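Local coordinates for Serine/threonine-protein kinase Tel1 (Chaetomium thermophilum, PDB 6SKY) that probably acts as an ATP-dependent serine/threonine kinase that senses DNA damage, phosphorylating Ser-Gln and Thr-Gln sites to switch on checkpoint signalling, at residues E1672-L1677 and F1798-H1803; L1766-A1771 and P1785-V1790; P1775-L1780 and L1806-D1811. One frame throughout, in Å; residues are numbered along the deposited sequence.

Interaction 1: residues E1672-L1677 and F1798-H1803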
ATOM      1  N   GLU A1672      52.396 -27.458 -22.123  1.00 52.38           N
ATOM      2  CA  GLU A1672      52.525 -26.093 -22.612  1.00 52.38           C
ATOM      3  C   GLU A1672      52.525 -25.094 -21.467  1.00 52.38           C
ATOM      4  O   GLU A1672      53.222 -24.079 -21.523  1.00 52.38           O
ATOM      5  CB  GLU A1672      51.403 -25.770 -23.588  1.00 52.38           C
ATOM      6  CG  GLU A1672      51.632 -26.284 -24.983  1.00 52.38           C
ATOM      7  CD  GLU A1672      50.508 -25.906 -25.914  1.00 52.38           C
ATOM      8  OE1 GLU A1672      49.368 -25.756 -25.432  1.00 52.38           O
ATOM      9  OE2 GLU A1672      50.759 -25.747 -27.128  1.00 52.38           O
ATOM     10  N   GLY A1673      51.755 -25.366 -20.418  1.00 41.76           N
ATOM     11  CA  GLY A1673      51.742 -24.463 -19.284  1.00 41.76           C
ATOM     12  C   GLY A1673      53.084 -24.405 -18.589  1.00 41.76           C
ATOM     13  O   GLY A1673      53.591 -23.326 -18.274  1.00 41.76           O
ATOM     14  N   LEU A1674      53.688 -25.569 -18.359  1.00 39.32           N
ATOM     15  CA  LEU A1674      55.007 -25.598 -17.741  1.00 39.32           C
ATOM     16  C   LEU A1674      56.062 -24.997 -18.654  1.00 39.32           C
ATOM     17  O   LEU A1674      56.977 -24.318 -18.181  1.00 39.32           O
ATOM     18  CB  LEU A1674      55.386 -27.019 -17.362  1.00 39.32           C
ATOM     19  CG  LEU A1674      54.905 -27.439 -15.987  1.00 39.32           C
ATOM     20  CD1 LEU A1674      55.479 -28.773 -15.655  1.00 39.32           C
ATOM     21  CD2 LEU A1674      55.324 -26.414 -14.979  1.00 39.32           C
ATOM     22  N   LEU A1675      55.959 -25.225 -19.960  1.00 43.96           N
ATOM     23  CA  LEU A1675      56.934 -24.645 -20.871  1.00 43.96           C
ATOM     24  C   LEU A1675      56.840 -23.131 -20.892  1.00 43.96           C
ATOM     25  O   LEU A1675      57.863 -22.452 -20.951  1.00 43.96           O
ATOM     26  CB  LEU A1675      56.756 -25.210 -22.273  1.00 43.96           C
ATOM     27  CG  LEU A1675      57.248 -26.645 -22.411  1.00 43.96           C
ATOM     28  CD1 LEU A1675      57.136 -27.097 -23.836  1.00 43.96           C
ATOM     29  CD2 LEU A1675      58.666 -26.740 -21.931  1.00 43.96           C
ATOM     30  N   ASN A1676      55.631 -22.577 -20.838  1.00 43.15           N
ATOM     31  CA  ASN A1676      55.508 -21.126 -20.769  1.00 43.15           C
ATOM     32  C   ASN A1676      56.030 -20.590 -19.448  1.00 43.15           C
ATOM     33  O   ASN A1676      56.685 -19.543 -19.413  1.00 43.15           O
ATOM     34  CB  ASN A1676      54.060 -20.707 -20.976  1.00 43.15           C
ATOM     35  CG  ASN A1676      53.621 -20.850 -22.400  1.00 43.15           C
ATOM     36  OD1 ASN A1676      54.338 -21.398 -23.223  1.00 43.15           O
ATOM     37  ND2 ASN A1676      52.436 -20.358 -22.704  1.00 43.15           N
ATOM     38  N   LEU A1677      55.761 -21.295 -18.349  1.00 39.62           N
ATOM     39  CA  LEU A1677      56.279 -20.852 -17.062  1.00 39.62           C
ATOM     40  C   LEU A1677      57.799 -20.859 -17.044  1.00 39.62           C
ATOM     41  O   LEU A1677      58.421 -19.974 -16.452  1.00 39.62           O
ATOM     42  CB  LEU A1677      55.739 -21.729 -15.944  1.00 39.62           C
ATOM     43  CG  LEU A1677      54.390 -21.340 -15.370  1.00 39.62           C
ATOM     44  CD1 LEU A1677      54.098 -22.214 -14.196  1.00 39.62           C
ATOM     45  CD2 LEU A1677      54.417 -19.908 -14.956  1.00 39.62           C
ATOM     46  N   PHE A1798      52.097 -25.375  -9.495  1.00 32.11           N
ATOM     47  CA  PHE A1798      51.523 -26.500  -8.760  1.00 32.11           C
ATOM     48  C   PHE A1798      50.447 -27.266  -9.521  1.00 32.11           C
ATOM     49  O   PHE A1798      50.523 -28.507  -9.568  1.00 32.11           O
ATOM     50  CB  PHE A1798      51.004 -25.980  -7.419  1.00 32.11           C
ATOM     51  CG  PHE A1798      50.726 -27.044  -6.429  1.00 32.11           C
ATOM     52  CD1 PHE A1798      51.756 -27.689  -5.794  1.00 32.11           C
ATOM     53  CD2 PHE A1798      49.434 -27.391  -6.118  1.00 32.11           C
ATOM     54  CE1 PHE A1798      51.504 -28.661  -4.884  1.00 32.11           C
ATOM     55  CE2 PHE A1798      49.180 -28.364  -5.205  1.00 32.11           C
ATOM     56  CZ  PHE A1798      50.215 -29.000  -4.588  1.00 32.11           C
ATOM     57  N   PRO A1799      49.430 -26.629 -10.118  1.00 29.89           N
ATOM     58  CA  PRO A1799      48.407 -27.421 -10.810  1.00 29.89           C
ATOM     59  C   PRO A1799      48.950 -28.236 -11.962  1.00 29.89           C
ATOM     60  O   PRO A1799      48.527 -29.376 -12.160  1.00 29.89           O
ATOM     61  CB  PRO A1799      47.423 -26.352 -11.289  1.00 29.89           C
ATOM     62  CG  PRO A1799      47.621 -25.245 -10.393  1.00 29.89           C
ATOM     63  CD  PRO A1799      49.068 -25.205 -10.125  1.00 29.89           C
ATOM     64  N   PHE A1800      49.878 -27.678 -12.733  1.00 30.55           N
ATOM     65  CA  PHE A1800      50.424 -28.405 -13.867  1.00 30.55           C
ATOM     66  C   PHE A1800      51.191 -29.633 -13.412  1.00 30.55           C
ATOM     67  O   PHE A1800      51.102 -30.694 -14.034  1.00 30.55           O
ATOM     68  CB  PHE A1800      51.321 -27.487 -14.685  1.00 30.55           C
ATOM     69  CG  PHE A1800      50.644 -26.247 -15.151  1.00 30.55           C
ATOM     70  CD1 PHE A1800      49.531 -26.311 -15.948  1.00 30.55           C
ATOM     71  CD2 PHE A1800      51.128 -25.016 -14.808  1.00 30.55           C
ATOM     72  CE1 PHE A1800      48.915 -25.176 -16.378  1.00 30.55           C
ATOM     73  CE2 PHE A1800      50.508 -23.885 -15.243  1.00 30.55           C
ATOM     74  CZ  PHE A1800      49.403 -23.970 -16.028  1.00 30.55           C
ATOM     75  N   VAL A1801      51.934 -29.516 -12.317  1.00 30.20           N
ATOM     76  CA  VAL A1801      52.683 -30.655 -11.807  1.00 30.20           C
ATOM     77  C   VAL A1801      51.735 -31.735 -11.319  1.00 30.20           C
ATOM     78  O   VAL A1801      51.904 -32.920 -11.635  1.00 30.20           O
ATOM     79  CB  VAL A1801      53.643 -30.206 -10.695  1.00 30.20           C
ATOM     80  CG1 VAL A1801      54.348 -31.391 -10.104  1.00 30.20           C
ATOM     81  CG2 VAL A1801      54.645 -29.228 -11.236  1.00 30.20           C
ATOM     82  N   VAL A1802      50.731 -31.350 -10.530  1.00 28.06           N
ATOM     83  CA  VAL A1802      49.776 -32.330 -10.022  1.00 28.06           C
ATOM     84  C   VAL A1802      49.100 -33.059 -11.173  1.00 28.06           C
ATOM     85  O   VAL A1802      48.979 -34.289 -11.167  1.00 28.06           O
ATOM     86  CB  VAL A1802      48.746 -31.653  -9.110  1.00 28.06           C
ATOM     87  CG1 VAL A1802      47.644 -32.606  -8.795  1.00 28.06           C
ATOM     88  CG2 VAL A1802      49.397 -31.197  -7.849  1.00 28.06           C
ATOM     89  N   HIS A1803      48.663 -32.315 -12.188  1.00 27.09           N
ATOM     90  CA  HIS A1803      47.990 -32.946 -13.311  1.00 27.09           C
ATOM     91  C   HIS A1803      48.923 -33.871 -14.075  1.00 27.09           C
ATOM     92  O   HIS A1803      48.521 -34.964 -14.471  1.00 27.09           O
ATOM     93  CB  HIS A1803      47.413 -31.896 -14.247  1.00 27.09           C
ATOM     94  CG  HIS A1803      46.867 -32.463 -15.517  1.00 27.09           C
ATOM     95  ND1 HIS A1803      47.249 -32.014 -16.758  1.00 27.09           N
ATOM     96  CD2 HIS A1803      45.978 -33.455 -15.735  1.00 27.09           C
ATOM     97  CE1 HIS A1803      46.616 -32.701 -17.688  1.00 27.09           C
ATOM     98  NE2 HIS A1803      45.837 -33.583 -17.093  1.00 27.09           N
TER
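One face of the Phe1800 ring lies against the backbone of helix 1672-1677, with Gly1673 CA over it and Leu1674 N on the same side, while Leu1677 reaches the ring at its edge. The glycine contact is a CH-pi interaction: Gly1673 CA sits 4.1 Å from the centroid of the Phe1800 ring, 14° off the ring normal. Glycine suits this place because a side chain here would point toward the other helix and probably compete with the ring for room; without one, the aromatic plane can settle on the main chain itself. At the edge, near the ring plane, Leu1677 CD1 comes to 4.1 Å from Phe1800 CE2.

The base of the aromatic side chain is covered too. Leu1674 and Phe1800 run past each other in opposite senses, bringing Leu1674 CG to 3.8 Å from Phe1800 CB. The ring reaches the glycine because its CG stands anti to the carbonyl carbon (chi1 -56°), which carries it out from its own helix toward the other. The side chains that touch are apolar and buried, as suits two leucines and a phenylalanine with no polar side-chain atom to satisfy. Beyond the pair, Leu1663 touches both Leu1677 and Phe1800, and Tyr1848 meets the Phe1800 ring edge-to-face, so helices 1657-1663 and 1836-1849 help to enclose it.

Pro1799 has no N-H to give to the preceding turn, and the helix carrying Phe1800 is kinked here. The two segments run broadly antiparallel, at 141° between their directions and 9.6 Å between their axes. A phenylalanine seated on a glycine thus joins two helices distant in sequence, within the all-helical alpha solenoid of this kinase.

Interaction 2: residues L1766-A1771 and P1785-V1790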
ATOM      1  N   LEU A1766      55.933 -30.013  -1.580  1.00 41.82           N
ATOM      2  CA  LEU A1766      55.016 -30.995  -2.149  1.00 41.82           C
ATOM      3  C   LEU A1766      55.210 -31.132  -3.651  1.00 41.82           C
ATOM      4  O   LEU A1766      55.120 -32.236  -4.193  1.00 41.82           O
ATOM      5  CB  LEU A1766      53.576 -30.615  -1.829  1.00 41.82           C
ATOM      6  CG  LEU A1766      52.517 -31.601  -2.298  1.00 41.82           C
ATOM      7  CD1 LEU A1766      52.758 -32.956  -1.702  1.00 41.82           C
ATOM      8  CD2 LEU A1766      51.164 -31.109  -1.913  1.00 41.82           C
ATOM      9  N   ALA A1767      55.495 -30.029  -4.339  1.00 40.26           N
ATOM     10  CA  ALA A1767      55.745 -30.102  -5.769  1.00 40.26           C
ATOM     11  C   ALA A1767      56.995 -30.907  -6.065  1.00 40.26           C
ATOM     12  O   ALA A1767      57.007 -31.718  -6.993  1.00 40.26           O
ATOM     13  CB  ALA A1767      55.858 -28.697  -6.348  1.00 40.26           C
ATOM     14  N   ILE A1768      58.060 -30.703  -5.286  1.00 43.98           N
ATOM     15  CA  ILE A1768      59.269 -31.499  -5.480  1.00 43.98           C
ATOM     16  C   ILE A1768      58.991 -32.968  -5.204  1.00 43.98           C
ATOM     17  O   ILE A1768      59.409 -33.849  -5.964  1.00 43.98           O
ATOM     18  CB  ILE A1768      60.409 -30.967  -4.596  1.00 43.98           C
ATOM     19  CG1 ILE A1768      60.795 -29.558  -5.020  1.00 43.98           C
ATOM     20  CG2 ILE A1768      61.608 -31.863  -4.698  1.00 43.98           C
ATOM     21  CD1 ILE A1768      61.776 -28.905  -4.095  1.00 43.98           C
ATOM     22  N   ARG A1769      58.280 -33.257  -4.112  1.00 48.85           N
ATOM     23  CA  ARG A1769      57.989 -34.639  -3.750  1.00 48.85           C
ATOM     24  C   ARG A1769      57.185 -35.343  -4.832  1.00 48.85           C
ATOM     25  O   ARG A1769      57.390 -36.532  -5.093  1.00 48.85           O
ATOM     26  CB  ARG A1769      57.241 -34.673  -2.424  1.00 48.85           C
ATOM     27  CG  ARG A1769      56.795 -36.041  -1.989  1.00 48.85           C
ATOM     28  CD  ARG A1769      57.909 -36.792  -1.305  1.00 48.85           C
ATOM     29  NE  ARG A1769      57.444 -37.395  -0.064  1.00 48.85           N
ATOM     30  CZ  ARG A1769      56.850 -38.581   0.018  1.00 48.85           C
ATOM     31  NH1 ARG A1769      56.456 -39.045   1.195  1.00 48.85           N
ATOM     32  NH2 ARG A1769      56.649 -39.305  -1.075  1.00 48.85           N
ATOM     33  N   LEU A1770      56.263 -34.622  -5.473  1.00 45.74           N
ATOM     34  CA  LEU A1770      55.468 -35.209  -6.547  1.00 45.74           C
ATOM     35  C   LEU A1770      56.291 -35.378  -7.815  1.00 45.74           C
ATOM     36  O   LEU A1770      56.257 -36.436  -8.449  1.00 45.74           O
ATOM     37  CB  LEU A1770      54.241 -34.345  -6.824  1.00 45.74           C
ATOM     38  CG  LEU A1770      53.120 -34.390  -5.797  1.00 45.74           C
ATOM     39  CD1 LEU A1770      52.042 -33.404  -6.167  1.00 45.74           C
ATOM     40  CD2 LEU A1770      52.560 -35.785  -5.726  1.00 45.74           C
ATOM     41  N   ALA A1771      57.033 -34.343  -8.205  1.00 47.39           N
ATOM     42  CA  ALA A1771      57.780 -34.398  -9.453  1.00 47.39           C
ATOM     43  C   ALA A1771      58.896 -35.431  -9.407  1.00 47.39           C
ATOM     44  O   ALA A1771      59.281 -35.965 -10.451  1.00 47.39           O
ATOM     45  CB  ALA A1771      58.351 -33.023  -9.784  1.00 47.39           C
ATOM     46  N   PRO A1785      65.193 -28.527  -9.394  1.00 44.57           N
ATOM     47  CA  PRO A1785      66.057 -27.339  -9.281  1.00 44.57           C
ATOM     48  C   PRO A1785      65.293 -26.029  -9.312  1.00 44.57           C
ATOM     49  O   PRO A1785      65.425 -25.218  -8.391  1.00 44.57           O
ATOM     50  CB  PRO A1785      66.987 -27.481 -10.485  1.00 44.57           C
ATOM     51  CG  PRO A1785      67.085 -28.906 -10.694  1.00 44.57           C
ATOM     52  CD  PRO A1785      65.747 -29.472 -10.382  1.00 44.57           C
ATOM     53  N   ILE A1786      64.481 -25.811 -10.348  1.00 42.92           N
ATOM     54  CA  ILE A1786      63.755 -24.554 -10.489  1.00 42.92           C
ATOM     55  C   ILE A1786      62.778 -24.361  -9.341  1.00 42.92           C
ATOM     56  O   ILE A1786      62.614 -23.252  -8.828  1.00 42.92           O
ATOM     57  CB  ILE A1786      63.035 -24.509 -11.845  1.00 42.92           C
ATOM     58  CG1 ILE A1786      64.020 -24.768 -12.973  1.00 42.92           C
ATOM     59  CG2 ILE A1786      62.392 -23.177 -12.047  1.00 42.92           C
ATOM     60  CD1 ILE A1786      63.404 -24.668 -14.322  1.00 42.92           C
ATOM     61  N   LEU A1787      62.111 -25.433  -8.923  1.00 42.78           N
ATOM     62  CA  LEU A1787      61.131 -25.315  -7.851  1.00 42.78           C
ATOM     63  C   LEU A1787      61.793 -24.910  -6.548  1.00 42.78           C
ATOM     64  O   LEU A1787      61.220 -24.142  -5.768  1.00 42.78           O
ATOM     65  CB  LEU A1787      60.373 -26.630  -7.679  1.00 42.78           C
ATOM     66  CG  LEU A1787      59.370 -26.979  -8.776  1.00 42.78           C
ATOM     67  CD1 LEU A1787      59.019 -28.439  -8.722  1.00 42.78           C
ATOM     68  CD2 LEU A1787      58.131 -26.149  -8.626  1.00 42.78           C
ATOM     69  N   SER A1788      63.010 -25.397  -6.299  1.00 48.04           N
ATOM     70  CA  SER A1788      63.682 -25.075  -5.047  1.00 48.04           C
ATOM     71  C   SER A1788      64.351 -23.706  -5.087  1.00 48.04           C
ATOM     72  O   SER A1788      64.356 -22.989  -4.081  1.00 48.04           O
ATOM     73  CB  SER A1788      64.704 -26.156  -4.718  1.00 48.04           C
ATOM     74  OG  SER A1788      65.323 -26.615  -5.902  1.00 48.04           O
ATOM     75  N   LYS A1789      64.919 -23.322  -6.228  1.00 50.89           N
ATOM     76  CA  LYS A1789      65.654 -22.062  -6.289  1.00 50.89           C
ATOM     77  C   LYS A1789      64.721 -20.873  -6.474  1.00 50.89           C
ATOM     78  O   LYS A1789      64.642 -19.997  -5.610  1.00 50.89           O
ATOM     79  CB  LYS A1789      66.681 -22.106  -7.419  1.00 50.89           C
ATOM     80  CG  LYS A1789      67.599 -23.310  -7.387  1.00 50.89           C
ATOM     81  CD  LYS A1789      68.691 -23.180  -6.354  1.00 50.89           C
ATOM     82  CE  LYS A1789      69.768 -24.216  -6.605  1.00 50.89           C
ATOM     83  NZ  LYS A1789      71.000 -23.940  -5.817  1.00 50.89           N
ATOM     84  N   VAL A1790      63.999 -20.831  -7.594  1.00 47.39           N
ATOM     85  CA  VAL A1790      63.207 -19.657  -7.936  1.00 47.39           C
ATOM     86  C   VAL A1790      62.092 -19.459  -6.922  1.00 47.39           C
ATOM     87  O   VAL A1790      61.462 -20.420  -6.464  1.00 47.39           O
ATOM     88  CB  VAL A1790      62.640 -19.788  -9.356  1.00 47.39           C
ATOM     89  CG1 VAL A1790      61.990 -18.498  -9.778  1.00 47.39           C
ATOM     90  CG2 VAL A1790      63.733 -20.168 -10.316  1.00 47.39           C
TER
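Leu1787 makes the close part of this contact, setting its forked end on Ala1767 and its CB against Ile1768. Both methyls of the leucine share the small alanine: Ala1767 CB lies 4.0 Å from Leu1787 CD1 and 4.1 Å from Leu1787 CD2. Alanine fits because its single methyl fills the place facing the leucine and still lets the helices come near, with their axes 9.7 Å apart and their directions almost antiparallel at 169°. Next to it, Ile1768 and Leu1787 lie side by side, pointing in opposite directions, and Ile1768 CG1 stands 4.0 Å from Leu1787 CB. The CG1 branch of Ile1768 lies anti to the carbonyl carbon (chi1 -64°), which brings the longer arm of the isoleucine across to the other helix. Behind this part, Leu1787 also touches Phe1793, and Leu1770 rests on Val1802, both of helix 1793-1808, so this side is closed by the next helix.

The looser side faces solvent. There Ile1768 CD1 reaches Ser1788 CB at 4.1 Å, and both residues are partly exposed. The serine presents only its methylene to the isoleucine; its OG turns back to its own helix, where it is hydrogen-bonded to the carbonyl oxygen of Pro1784, with that of Pro1785 also close by. A serine suits such a margin, since it can satisfy its hydroxyl on the main chain and still offer carbon to a neighbour. Farther round helix 1766-1771, Arg1769 forms a salt bridge with Glu1750.

The contact therefore depends on the fit of aliphatic carbon alone: the serine hydroxyl and the Arg1769 guanidinium find partners away from the interface, and the association of the two helices probably owes its stability to apolar surface removed from water, with little directional bonding to fix it.

Interaction 3: residues P1775-L1780 and L1806-D1811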
ATOM      1  N   PRO A1775      60.129 -39.979 -12.977  1.00 57.64           N
ATOM      2  CA  PRO A1775      61.341 -39.620 -13.723  1.00 57.64           C
ATOM      3  C   PRO A1775      61.201 -39.775 -15.222  1.00 57.64           C
ATOM      4  O   PRO A1775      61.976 -39.160 -15.962  1.00 57.64           O
ATOM      5  CB  PRO A1775      62.398 -40.584 -13.164  1.00 57.64           C
ATOM      6  CG  PRO A1775      61.784 -41.192 -11.939  1.00 57.64           C
ATOM      7  CD  PRO A1775      60.318 -41.209 -12.196  1.00 57.64           C
ATOM      8  N   LYS A1776      60.250 -40.575 -15.697  1.00 58.39           N
ATOM      9  CA  LYS A1776      60.145 -40.835 -17.126  1.00 58.39           C
ATOM     10  C   LYS A1776      59.608 -39.643 -17.904  1.00 58.39           C
ATOM     11  O   LYS A1776      59.744 -39.614 -19.131  1.00 58.39           O
ATOM     12  CB  LYS A1776      59.254 -42.048 -17.368  1.00 58.39           C
ATOM     13  CG  LYS A1776      59.764 -43.322 -16.737  1.00 58.39           C
ATOM     14  CD  LYS A1776      60.962 -43.858 -17.490  1.00 58.39           C
ATOM     15  CE  LYS A1776      61.287 -45.277 -17.061  1.00 58.39           C
ATOM     16  NZ  LYS A1776      62.306 -45.895 -17.951  1.00 58.39           N
ATOM     17  N   ILE A1777      58.987 -38.680 -17.235  1.00 54.95           N
ATOM     18  CA  ILE A1777      58.521 -37.461 -17.885  1.00 54.95           C
ATOM     19  C   ILE A1777      59.655 -36.450 -17.843  1.00 54.95           C
ATOM     20  O   ILE A1777      60.079 -36.027 -16.764  1.00 54.95           O
ATOM     21  CB  ILE A1777      57.270 -36.903 -17.198  1.00 54.95           C
ATOM     22  CG1 ILE A1777      56.196 -37.971 -17.089  1.00 54.95           C
ATOM     23  CG2 ILE A1777      56.721 -35.727 -17.970  1.00 54.95           C
ATOM     24  CD1 ILE A1777      54.961 -37.456 -16.446  1.00 54.95           C
ATOM     25  N   VAL A1778      60.150 -36.057 -19.017  1.00 54.30           N
ATOM     26  CA  VAL A1778      61.293 -35.159 -19.045  1.00 54.30           C
ATOM     27  C   VAL A1778      60.925 -33.769 -18.555  1.00 54.30           C
ATOM     28  O   VAL A1778      61.808 -33.017 -18.133  1.00 54.30           O
ATOM     29  CB  VAL A1778      61.897 -35.102 -20.458  1.00 54.30           C
ATOM     30  CG1 VAL A1778      61.042 -34.268 -21.354  1.00 54.30           C
ATOM     31  CG2 VAL A1778      63.307 -34.558 -20.413  1.00 54.30           C
ATOM     32  N   THR A1779      59.644 -33.406 -18.575  1.00 50.91           N
ATOM     33  CA  THR A1779      59.259 -32.073 -18.136  1.00 50.91           C
ATOM     34  C   THR A1779      59.194 -31.966 -16.621  1.00 50.91           C
ATOM     35  O   THR A1779      59.342 -30.869 -16.079  1.00 50.91           O
ATOM     36  CB  THR A1779      57.917 -31.684 -18.746  1.00 50.91           C
ATOM     37  OG1 THR A1779      57.835 -32.209 -20.074  1.00 50.91           O
ATOM     38  CG2 THR A1779      57.789 -30.184 -18.816  1.00 50.91           C
ATOM     39  N   LEU A1780      58.972 -33.074 -15.926  1.00 47.99           N
ATOM     40  CA  LEU A1780      58.981 -33.070 -14.473  1.00 47.99           C
ATOM     41  C   LEU A1780      60.346 -33.375 -13.898  1.00 47.99           C
ATOM     42  O   LEU A1780      60.565 -33.159 -12.704  1.00 47.99           O
ATOM     43  CB  LEU A1780      57.993 -34.098 -13.921  1.00 47.99           C
ATOM     44  CG  LEU A1780      56.493 -33.891 -14.064  1.00 47.99           C
ATOM     45  CD1 LEU A1780      55.810 -35.152 -13.630  1.00 47.99           C
ATOM     46  CD2 LEU A1780      56.035 -32.730 -13.225  1.00 47.99           C
ATOM     47  N   LEU A1806      49.376 -37.120 -12.005  1.00 31.68           N
ATOM     48  CA  LEU A1806      48.171 -37.939 -11.964  1.00 31.68           C
ATOM     49  C   LEU A1806      47.875 -38.549 -13.322  1.00 31.68           C
ATOM     50  O   LEU A1806      47.417 -39.691 -13.407  1.00 31.68           O
ATOM     51  CB  LEU A1806      46.985 -37.111 -11.490  1.00 31.68           C
ATOM     52  CG  LEU A1806      46.948 -36.639 -10.045  1.00 31.68           C
ATOM     53  CD1 LEU A1806      45.731 -35.797  -9.834  1.00 31.68           C
ATOM     54  CD2 LEU A1806      46.923 -37.801  -9.117  1.00 31.68           C
ATOM     55  N   ALA A1807      48.126 -37.808 -14.398  1.00 34.39           N
ATOM     56  CA  ALA A1807      47.878 -38.334 -15.729  1.00 34.39           C
ATOM     57  C   ALA A1807      48.904 -39.379 -16.114  1.00 34.39           C
ATOM     58  O   ALA A1807      48.584 -40.314 -16.853  1.00 34.39           O
ATOM     59  CB  ALA A1807      47.880 -37.203 -16.748  1.00 34.39           C
ATOM     60  N   TYR A1808      50.142 -39.235 -15.643  1.00 45.51           N
ATOM     61  CA  TYR A1808      51.164 -40.231 -15.930  1.00 45.51           C
ATOM     62  C   TYR A1808      50.828 -41.557 -15.281  1.00 45.51           C
ATOM     63  O   TYR A1808      50.758 -42.589 -15.956  1.00 45.51           O
ATOM     64  CB  TYR A1808      52.519 -39.737 -15.449  1.00 45.51           C
ATOM     65  CG  TYR A1808      53.610 -40.766 -15.537  1.00 45.51           C
ATOM     66  CD1 TYR A1808      54.093 -41.183 -16.762  1.00 45.51           C
ATOM     67  CD2 TYR A1808      54.170 -41.307 -14.394  1.00 45.51           C
ATOM     68  CE1 TYR A1808      55.089 -42.115 -16.847  1.00 45.51           C
ATOM     69  CE2 TYR A1808      55.168 -42.241 -14.470  1.00 45.51           C
ATOM     70  CZ  TYR A1808      55.625 -42.639 -15.699  1.00 45.51           C
ATOM     71  OH  TYR A1808      56.623 -43.573 -15.785  1.00 45.51           O
ATOM     72  N   GLN A1809      50.608 -41.559 -13.974  1.00 47.41           N
ATOM     73  CA  GLN A1809      50.369 -42.839 -13.313  1.00 47.41           C
ATOM     74  C   GLN A1809      48.888 -43.188 -13.261  1.00 47.41           C
ATOM     75  O   GLN A1809      48.355 -43.563 -12.224  1.00 47.41           O
ATOM     76  CB  GLN A1809      50.984 -42.836 -11.923  1.00 47.41           C
ATOM     77  CG  GLN A1809      50.517 -41.743 -11.032  1.00 47.41           C
ATOM     78  CD  GLN A1809      51.401 -41.588  -9.836  1.00 47.41           C
ATOM     79  OE1 GLN A1809      50.928 -41.477  -8.714  1.00 47.41           O
ATOM     80  NE2 GLN A1809      52.700 -41.577 -10.063  1.00 47.41           N
ATOM     81  N   LEU A1810      48.218 -43.109 -14.410  1.00 49.93           N
ATOM     82  CA  LEU A1810      46.788 -43.397 -14.459  1.00 49.93           C
ATOM     83  C   LEU A1810      46.530 -44.893 -14.515  1.00 49.93           C
ATOM     84  O   LEU A1810      45.682 -45.412 -13.784  1.00 49.93           O
ATOM     85  CB  LEU A1810      46.147 -42.710 -15.665  1.00 49.93           C
ATOM     86  CG  LEU A1810      45.092 -41.632 -15.420  1.00 49.93           C
ATOM     87  CD1 LEU A1810      44.403 -41.318 -16.708  1.00 49.93           C
ATOM     88  CD2 LEU A1810      44.088 -42.061 -14.398  1.00 49.93           C
ATOM     89  N   ASP A1811      47.248 -45.600 -15.383  1.00 59.93           N
ATOM     90  CA  ASP A1811      47.092 -47.040 -15.522  1.00 59.93           C
ATOM     91  C   ASP A1811      48.024 -47.831 -14.616  1.00 59.93           C
ATOM     92  O   ASP A1811      47.751 -49.002 -14.337  1.00 59.93           O
ATOM     93  CB  ASP A1811      47.323 -47.440 -16.977  1.00 59.93           C
ATOM     94  CG  ASP A1811      48.540 -46.776 -17.565  1.00 59.93           C
ATOM     95  OD1 ASP A1811      49.313 -46.179 -16.792  1.00 59.93           O
ATOM     96  OD2 ASP A1811      48.721 -46.838 -18.799  1.00 59.93           O
TER
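Tyr1808 lies along two successive residues, Ile1777 and Lys1776, and its atoms meet them in turn from CB to the hydroxyl. At its base, Tyr1808 CB is 3.5 Å from Ile1777 CD1. That same methyl meets the start of the ring, with Tyr1808 CG 3.7 Å from Ile1777 CD1, and one step out Tyr1808 CD1 lies 3.9 Å from Ile1777 CG1. Farther along, Tyr1808 CZ comes to 4.0 Å from Lys1776 CB, and Tyr1808 OH ends 3.3 Å from Lys1776 CG. Both residues approach the ring at a slant. Tyr1808 has its CG anti to its own backbone N (chi1 172°), the setting that points the ring across to the loop.

The lysine offers only its aliphatic root: a bend at chi2 (-73°) leads its ammonium away, and the tyrosine hydroxyl is hydrogen-bonded instead to Lys1812. Tyrosine suits this partly exposed place, since its ring can lie on carbon while its hydroxyl finds a polar partner. Replacing Tyr1808 by a serine would probably leave Ile1777 without its apolar cover and deprive Lys1812 of its hydroxyl partner.

Tyr1808 closes helix 1793-1808, and Gln1809 just after it centres an inverse gamma turn, its OE1 bonded to Ala1816 N of helix 1815-1827. Ile1777 leads into the short helical turn 1778-1781, whose Leu1780 packs on Val1801, Leu1804 and Val1805, so the loop rests on the C-terminal end of helix 1793-1808, which Leu1780 meets farther in.

How the interactions relate
Interaction 1 is the buried member of the set, interaction 2 partly buried, and interaction 3 lies at the surface. Interactions 1 and 3 both use helix 1793-1808, one within its length and the other at its C-terminal end; interaction 2 borders that helix directly, Leu1766 CD2 lying 3.5 Å from Phe1798 CZ. Between interactions 1 and 3, Val1801 CG1 lies 3.8 Å from Leu1780 CD2. The chemistry follows depth: aromatic on glycine backbone inside, aliphatic fit with a serine margin in interaction 2, and a tyrosine against isoleucine and lysine carbon outside. Together they join helices 1670-1684, 1762-1771 and 1783-1789, and the loop leading into the turn 1778-1781, around helix 1793-1808, away from the nucleotide site.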